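Local coordinates for protein glycerophosphoryl diester phosphodiesterase (Agrobacterium tumefaciens str. C58, PDB 3KS6) that belongs to the glycerophosphoryl diester phosphodiesterase family of TIM-barrel proteins and carries a bound magnesium ion, at residues G16-P20 against I77-S83; I174-I178 against Q199-L205. One frame throughout, in Å; residues are numbered along the deposited sequence.

Interaction 1: G16-P20 against I77-S83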
ATOM      1  N   GLY A  16      11.748   9.998   1.998  1.00 19.36           N
ATOM      2  CA  GLY A  16      10.983  10.689   0.992  1.00 21.91           C
ATOM      3  C   GLY A  16       9.931   9.770   0.439  1.00 21.38           C
ATOM      4  O   GLY A  16       9.968   8.553   0.648  1.00 18.93           O
ATOM      5  N   ASP A  17       9.010  10.359  -0.310  1.00 19.93           N
ATOM      6  CA  ASP A  17       7.849   9.651  -0.804  1.00 19.44           C
ATOM      7  C   ASP A  17       8.145   8.879  -2.093  1.00 20.53           C
ATOM      8  O   ASP A  17       8.408   9.468  -3.142  1.00 20.22           O
ATOM      9  CB  ASP A  17       6.742  10.675  -1.015  1.00 18.37           C
ATOM     10  CG  ASP A  17       5.378  10.050  -1.324  1.00 22.72           C
ATOM     11  OD1 ASP A  17       5.288   9.068  -2.091  1.00 23.34           O
ATOM     12  OD2 ASP A  17       4.388  10.598  -0.796  1.00 18.11           O
ATOM     13  N   SER A  18       8.107   7.552  -2.013  1.00 18.43           N
ATOM     14  CA  SER A  18       8.246   6.689  -3.200  1.00 20.24           C
ATOM     15  C   SER A  18       9.557   6.902  -3.944  1.00 18.72           C
ATOM     16  O   SER A  18       9.605   6.950  -5.197  1.00 21.11           O
ATOM     17  CB  SER A  18       7.038   6.868  -4.160  1.00 18.56           C
ATOM     18  OG  SER A  18       5.824   6.710  -3.470  1.00 18.13           O
ATOM     19  N   THR A  19      10.647   6.986  -3.187  1.00 20.10           N
ATOM     20  CA  THR A  19      11.944   7.285  -3.782  1.00 19.32           C
ATOM     21  C   THR A  19      12.750   6.020  -3.988  1.00 23.21           C
ATOM     22  O   THR A  19      12.590   5.052  -3.216  1.00 20.56           O
ATOM     23  CB  THR A  19      12.814   8.197  -2.864  1.00 20.26           C
ATOM     24  OG1 THR A  19      12.970   7.571  -1.586  1.00 22.36           O
ATOM     25  CG2 THR A  19      12.200   9.645  -2.715  1.00 18.65           C
ATOM     26  N   PRO A  20      13.665   6.035  -4.976  1.00 21.28           N
ATOM     27  CA  PRO A  20      14.599   4.923  -5.108  1.00 22.18           C
ATOM     28  C   PRO A  20      15.349   4.588  -3.799  1.00 22.74           C
ATOM     29  O   PRO A  20      15.516   3.412  -3.455  1.00 24.08           O
ATOM     30  CB  PRO A  20      15.569   5.421  -6.190  1.00 23.26           C
ATOM     31  CG  PRO A  20      14.741   6.339  -7.028  1.00 24.76           C
ATOM     32  CD  PRO A  20      13.833   7.031  -6.058  1.00 22.82           C
ATOM     33  N   ILE A  77      12.038  14.324  -7.154  1.00 20.49           N
ATOM     34  CA  ILE A  77      11.239  14.072  -5.979  1.00 19.39           C
ATOM     35  C   ILE A  77      11.735  14.909  -4.810  1.00 19.35           C
ATOM     36  O   ILE A  77      12.930  14.891  -4.488  1.00 18.98           O
ATOM     37  CB  ILE A  77      11.283  12.585  -5.564  1.00 19.03           C
ATOM     38  CG1 ILE A  77      10.832  11.650  -6.723  1.00 20.15           C
ATOM     39  CG2 ILE A  77      10.355  12.369  -4.332  1.00 20.17           C
ATOM     40  CD1 ILE A  77      11.063  10.149  -6.413  1.00 20.44           C
ATOM     41  N   ARG A  78      10.808  15.593  -4.145  0.50 19.04           N
ATOM     42  CA  ARG A  78      11.147  16.372  -2.954  0.50 20.23           C
ATOM     43  C   ARG A  78      11.790  15.483  -1.922  0.50 20.69           C
ATOM     44  O   ARG A  78      11.306  14.376  -1.668  0.50 20.22           O
ATOM     45  CB  ARG A  78       9.902  16.992  -2.336  0.50 21.45           C
ATOM     46  CG  ARG A  78       9.338  18.044  -3.200  0.50 25.24           C
ATOM     47  CD  ARG A  78       8.239  18.805  -2.551  0.50 28.38           C
ATOM     48  NE  ARG A  78       7.474  19.488  -3.585  0.50 24.94           N
ATOM     49  CZ  ARG A  78       6.461  20.308  -3.347  0.50 28.62           C
ATOM     50  NH1 ARG A  78       6.094  20.575  -2.104  0.50 31.20           N
ATOM     51  NH2 ARG A  78       5.825  20.865  -4.362  0.50 28.36           N
ATOM     52  N   TYR A  79      12.890  15.963  -1.340  1.00 20.18           N
ATOM     53  CA  TYR A  79      13.633  15.238  -0.298  1.00 20.58           C
ATOM     54  C   TYR A  79      14.302  13.980  -0.819  1.00 23.03           C
ATOM     55  O   TYR A  79      14.763  13.185  -0.015  1.00 23.89           O
ATOM     56  CB  TYR A  79      12.773  14.917   0.956  1.00 22.12           C
ATOM     57  CG  TYR A  79      11.858  15.999   1.379  1.00 22.33           C
ATOM     58  CD1 TYR A  79      12.353  17.206   1.844  1.00 28.18           C
ATOM     59  CD2 TYR A  79      10.480  15.842   1.304  1.00 24.34           C
ATOM     60  CE1 TYR A  79      11.492  18.238   2.210  1.00 28.38           C
ATOM     61  CE2 TYR A  79       9.622  16.858   1.657  1.00 26.88           C
ATOM     62  CZ  TYR A  79      10.126  18.050   2.116  1.00 30.40           C
ATOM     63  OH  TYR A  79       9.259  19.054   2.456  1.00 33.38           O
ATOM     64  N   GLY A  80      14.411  13.848  -2.152  1.00 21.00           N
ATOM     65  CA  GLY A  80      14.913  12.655  -2.813  1.00 22.00           C
ATOM     66  C   GLY A  80      16.291  12.804  -3.453  1.00 23.54           C
ATOM     67  O   GLY A  80      16.694  11.959  -4.265  1.00 26.18           O
ATOM     68  N   ALA A  81      17.011  13.860  -3.063  1.00 23.42           N
ATOM     69  CA  ALA A  81      18.383  14.125  -3.474  1.00 23.52           C
ATOM     70  C   ALA A  81      18.568  14.004  -4.980  1.00 23.78           C
ATOM     71  O   ALA A  81      19.573  13.433  -5.452  1.00 26.50           O
ATOM     72  CB  ALA A  81      19.368  13.188  -2.712  1.00 23.42           C
ATOM     73  N   GLY A  82      17.619  14.558  -5.741  1.00 22.35           N
ATOM     74  CA  GLY A  82      17.702  14.524  -7.176  1.00 22.54           C
ATOM     75  C   GLY A  82      17.163  13.304  -7.898  1.00 24.08           C
ATOM     76  O   GLY A  82      17.235  13.256  -9.127  1.00 23.75           O
ATOM     77  N   SER A  83      16.604  12.340  -7.168  0.50 22.78           N
ATOM     78  CA  SER A  83      16.025  11.144  -7.797  0.50 23.49           C
ATOM     79  C   SER A  83      14.736  11.471  -8.555  0.50 23.20           C
ATOM     80  O   SER A  83      14.103  12.501  -8.305  0.50 21.47           O
ATOM     81  CB  SER A  83      15.764  10.061  -6.753  0.50 22.89           C
ATOM     82  OG  SER A  83      14.868  10.520  -5.761  0.50 18.56           O
TER
HETATM   83  O   HOH W   1       8.976  13.112  -0.730  1.00 21.68           O

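Interaction 2: I174-I178 against Q199-L205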
ATOM      1  N   ILE A 174     -18.730  -4.551   6.889  1.00 18.12           N
ATOM      2  CA  ILE A 174     -18.530  -5.975   6.886  1.00 18.51           C
ATOM      3  C   ILE A 174     -19.469  -6.654   5.879  1.00 18.48           C
ATOM      4  O   ILE A 174     -19.012  -7.518   5.123  1.00 17.99           O
ATOM      5  CB  ILE A 174     -18.674  -6.575   8.340  1.00 17.58           C
ATOM      6  CG1 ILE A 174     -17.510  -6.081   9.207  1.00 17.06           C
ATOM      7  CG2 ILE A 174     -18.728  -8.107   8.313  1.00 18.80           C
ATOM      8  CD1 ILE A 174     -17.764  -6.235  10.742  1.00 20.30           C
ATOM      9  N   GLU A 175     -20.747  -6.237   5.854  0.50 19.15           N
ATOM     10  CA  GLU A 175     -21.730  -6.724   4.863  0.50 20.02           C
ATOM     11  C   GLU A 175     -21.165  -6.615   3.450  0.50 19.95           C
ATOM     12  O   GLU A 175     -21.228  -7.550   2.637  0.50 18.56           O
ATOM     13  CB  GLU A 175     -22.990  -5.824   4.837  0.50 19.75           C
ATOM     14  CG  GLU A 175     -23.963  -5.903   5.999  0.50 25.03           C
ATOM     15  CD  GLU A 175     -24.994  -4.748   6.005  0.50 23.64           C
ATOM     16  OE1 GLU A 175     -25.081  -3.944   5.023  0.50 12.62           O
ATOM     17  OE2 GLU A 175     -25.721  -4.651   7.025  0.50 33.60           O
ATOM     18  N   THR A 176     -20.661  -5.421   3.174  1.00 19.34           N
ATOM     19  CA  THR A 176     -20.194  -5.037   1.871  1.00 18.00           C
ATOM     20  C   THR A 176     -18.989  -5.847   1.433  1.00 18.96           C
ATOM     21  O   THR A 176     -18.925  -6.369   0.301  1.00 19.39           O
ATOM     22  CB  THR A 176     -19.887  -3.522   1.846  1.00 22.59           C
ATOM     23  OG1 THR A 176     -21.070  -2.813   2.233  1.00 19.25           O
ATOM     24  CG2 THR A 176     -19.430  -3.085   0.453  1.00 20.70           C
ATOM     25  N   ALA A 177     -18.038  -6.005   2.337  1.00 16.93           N
ATOM     26  CA  ALA A 177     -16.882  -6.834   2.045  1.00 19.20           C
ATOM     27  C   ALA A 177     -17.314  -8.271   1.704  1.00 17.87           C
ATOM     28  O   ALA A 177     -16.861  -8.835   0.723  1.00 19.22           O
ATOM     29  CB  ALA A 177     -15.891  -6.826   3.234  1.00 16.18           C
ATOM     30  N   ILE A 178     -18.209  -8.847   2.492  1.00 18.41           N
ATOM     31  CA  ILE A 178     -18.665 -10.200   2.267  1.00 18.92           C
ATOM     32  C   ILE A 178     -19.364 -10.333   0.907  1.00 18.30           C
ATOM     33  O   ILE A 178     -19.091 -11.287   0.160  1.00 19.27           O
ATOM     34  CB  ILE A 178     -19.572 -10.685   3.430  1.00 21.17           C
ATOM     35  CG1 ILE A 178     -18.700 -10.867   4.696  1.00 21.28           C
ATOM     36  CG2 ILE A 178     -20.275 -12.007   3.065  1.00 22.31           C
ATOM     37  CD1 ILE A 178     -19.531 -11.043   5.965  1.00 21.56           C
ATOM     38  N   GLN A 199     -15.304  -7.569  15.875  1.00 19.04           N
ATOM     39  CA  GLN A 199     -16.468  -7.642  14.999  1.00 18.87           C
ATOM     40  C   GLN A 199     -16.069  -8.116  13.583  1.00 19.49           C
ATOM     41  O   GLN A 199     -16.756  -8.977  12.965  1.00 20.98           O
ATOM     42  CB  GLN A 199     -17.152  -6.279  14.947  1.00 20.69           C
ATOM     43  CG  GLN A 199     -18.483  -6.361  14.241  1.00 19.69           C
ATOM     44  CD  GLN A 199     -19.201  -5.068  14.213  1.00 17.49           C
ATOM     45  OE1 GLN A 199     -18.815  -4.112  14.871  1.00 23.43           O
ATOM     46  NE2 GLN A 199     -20.309  -5.035  13.449  1.00 22.19           N
ATOM     47  N   VAL A 200     -14.967  -7.558  13.079  1.00 19.89           N
ATOM     48  CA  VAL A 200     -14.451  -7.889  11.752  1.00 17.65           C
ATOM     49  C   VAL A 200     -14.004  -9.388  11.715  1.00 18.87           C
ATOM     50  O   VAL A 200     -14.384 -10.154  10.842  1.00 17.88           O
ATOM     51  CB  VAL A 200     -13.318  -6.925  11.362  1.00 18.37           C
ATOM     52  CG1 VAL A 200     -12.612  -7.382  10.124  1.00 17.76           C
ATOM     53  CG2 VAL A 200     -13.849  -5.483  11.211  1.00 16.01           C
ATOM     54  N   GLN A 201     -13.227  -9.806  12.698  1.00 17.25           N
ATOM     55  CA  GLN A 201     -12.784 -11.206  12.734  1.00 16.81           C
ATOM     56  C   GLN A 201     -13.892 -12.225  12.966  1.00 17.40           C
ATOM     57  O   GLN A 201     -13.835 -13.334  12.443  1.00 18.98           O
ATOM     58  CB  GLN A 201     -11.635 -11.341  13.744  1.00 18.17           C
ATOM     59  CG  GLN A 201     -10.417 -10.608  13.283  1.00 20.84           C
ATOM     60  CD  GLN A 201      -9.239 -10.809  14.185  1.00 33.19           C
ATOM     61  OE1 GLN A 201      -9.382 -11.194  15.349  1.00 29.42           O
ATOM     62  NE2 GLN A 201      -8.064 -10.514  13.667  1.00 20.80           N
ATOM     63  N   ALA A 202     -14.924 -11.837  13.714  1.00 19.48           N
ATOM     64  CA  ALA A 202     -16.066 -12.705  13.993  1.00 20.10           C
ATOM     65  C   ALA A 202     -16.846 -12.982  12.706  1.00 19.76           C
ATOM     66  O   ALA A 202     -17.487 -14.022  12.588  1.00 21.03           O
ATOM     67  CB  ALA A 202     -16.997 -12.078  15.042  1.00 19.39           C
ATOM     68  N   ALA A 203     -16.736 -12.068  11.733  1.00 20.59           N
ATOM     69  CA  ALA A 203     -17.340 -12.235  10.404  1.00 18.07           C
ATOM     70  C   ALA A 203     -16.466 -13.033   9.423  1.00 20.18           C
ATOM     71  O   ALA A 203     -16.820 -13.226   8.229  1.00 19.07           O
ATOM     72  CB  ALA A 203     -17.686 -10.817   9.816  1.00 18.08           C
ATOM     73  N   GLY A 204     -15.328 -13.505   9.897  1.00 18.07           N
ATOM     74  CA  GLY A 204     -14.439 -14.293   9.069  1.00 20.24           C
ATOM     75  C   GLY A 204     -13.398 -13.524   8.281  1.00 21.47           C
ATOM     76  O   GLY A 204     -12.629 -14.134   7.520  1.00 24.38           O
ATOM     77  N   LEU A 205     -13.330 -12.205   8.490  1.00 16.97           N
ATOM     78  CA  LEU A 205     -12.454 -11.331   7.741  1.00 18.37           C
ATOM     79  C   LEU A 205     -11.161 -11.067   8.452  1.00 19.26           C
ATOM     80  O   LEU A 205     -11.139 -10.993   9.694  1.00 20.71           O
ATOM     81  CB  LEU A 205     -13.146  -9.976   7.533  1.00 17.27           C
ATOM     82  CG  LEU A 205     -14.483  -9.913   6.781  1.00 21.42           C
ATOM     83  CD1 LEU A 205     -14.990  -8.490   6.826  1.00 21.79           C
ATOM     84  CD2 LEU A 205     -14.355 -10.437   5.351  1.00 25.09           C
TER

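Interaction 1: G16-P20 against I77-S83
Ile-77 presses both ends of its branched side chain against Thr-19 and the neighbouring backbone. Its CG2 lies 3.7 Å from the methyl CG2 of Thr-19, while CD1, at the end of the longer branch, comes 3.9 Å from that same methyl. The two branches also lean on carbonyl oxygens: Ile-77 CG2 approaches Asp-17 O and Ile-77 CD1 approaches Ser-18 O, with no hydrogen bond made. With chi1 at -56°, CG1 sits beside the backbone N and CG2 beside the carbonyl carbon, and the methyl of Thr-19 meets the two branches together. Next along the chain, the proline ring takes over, CD of Pro-20 lying 3.7 Å from CB of Ser-83. A water links the backbones, accepting from Asp-17 N and donating to Arg-78 O at 2.8 Å.

In the TIM-barrel family fold, residues 16-20 join helices 12-15 and 20-27 after the strand 4-8, and the contact sets this connection against the loop that leads from helix 69-74 to strand 86-87. Behind the methyl contact, Thr-19 is the N-cap of helix 20-27: its OG1 bonds to Gly-22 N and Phe-15 O, which fixes the rotation that sends CG2 across to Ile-77.

The partner loop is shaped by a type II turn from Ile-77 to Gly-80 and a type I' turn from Gly-80 to Ser-83. Ser-83 N bonds to Gly-80 O, and in the conformer given for Ser-83 its OG joins it there at 2.8 Å, both arriving from the same face of the carbonyl plane. Within residues 16-20, Ser-18 OG donates to Asp-17 OD1 at 2.8 Å, nearly in line with the C-O bond, and Arg-9 forms a salt bridge with Asp-17 OD2.

Interaction 2: I174-I178 against Q199-L205
Two neighbouring helices of the TIM-barrel fold, 162-179 and 194-202, meet here by apolar packing, the second ending in a Schellman motif at Gly-204 that turns the chain into strand 206-210. Ile-174 is central to the contact, and its two branches diverge. With chi1 at -68° and chi2 at 162°, the longer branch extends toward helix 194-202, where CD1 touches CG of Gln-199 at 3.6 Å and CG2 of Val-200 at 4.0 Å. Gln-199 has an extended chain that passes obliquely over this methyl, its amide nitrogen NE2 also lying 3.9 Å from Ile-174 CD1. The shorter branch faces the helix end: Ile-174 CG2 and Leu-205 CD1 are 4.0 Å apart. One turn on, CB of Ala-177 reaches the same leucine methyl at 4.1 Å, so Leu-205 CD1 is shared by two residues of helix 162-179. Ile-178 adds a looser flank, its CD1 lying 4.3 Å from CB of Ala-203. The Schellman turn sets Ala-203 and Leu-205 in place through Leu-205 N to Val-200 O and Gly-204 N to Gln-201 O bonds. Packing is tightest where Ile-174 CG2 meets Ala-203 CB, at 3.3 Å.

Interactions 1 and 2 lie on opposite sides of the chain's centre, their centres 38 Å apart and their nearest atoms about 26 Å apart, so neither touches the other. Along the chain they follow in series, the loop contact of 16-20 with 77-83 closing before the helix contact of 174-178 with 199-205 opens. The side chain of Ser-18 in interaction 1 is about 8 Å from the magnesium ion held by Glu-35, Asp-37 and Glu-105. Interaction 2 joins two helices at the periphery, its centre about 21 Å from the centre of the chain, against about 18 Å for interaction 1.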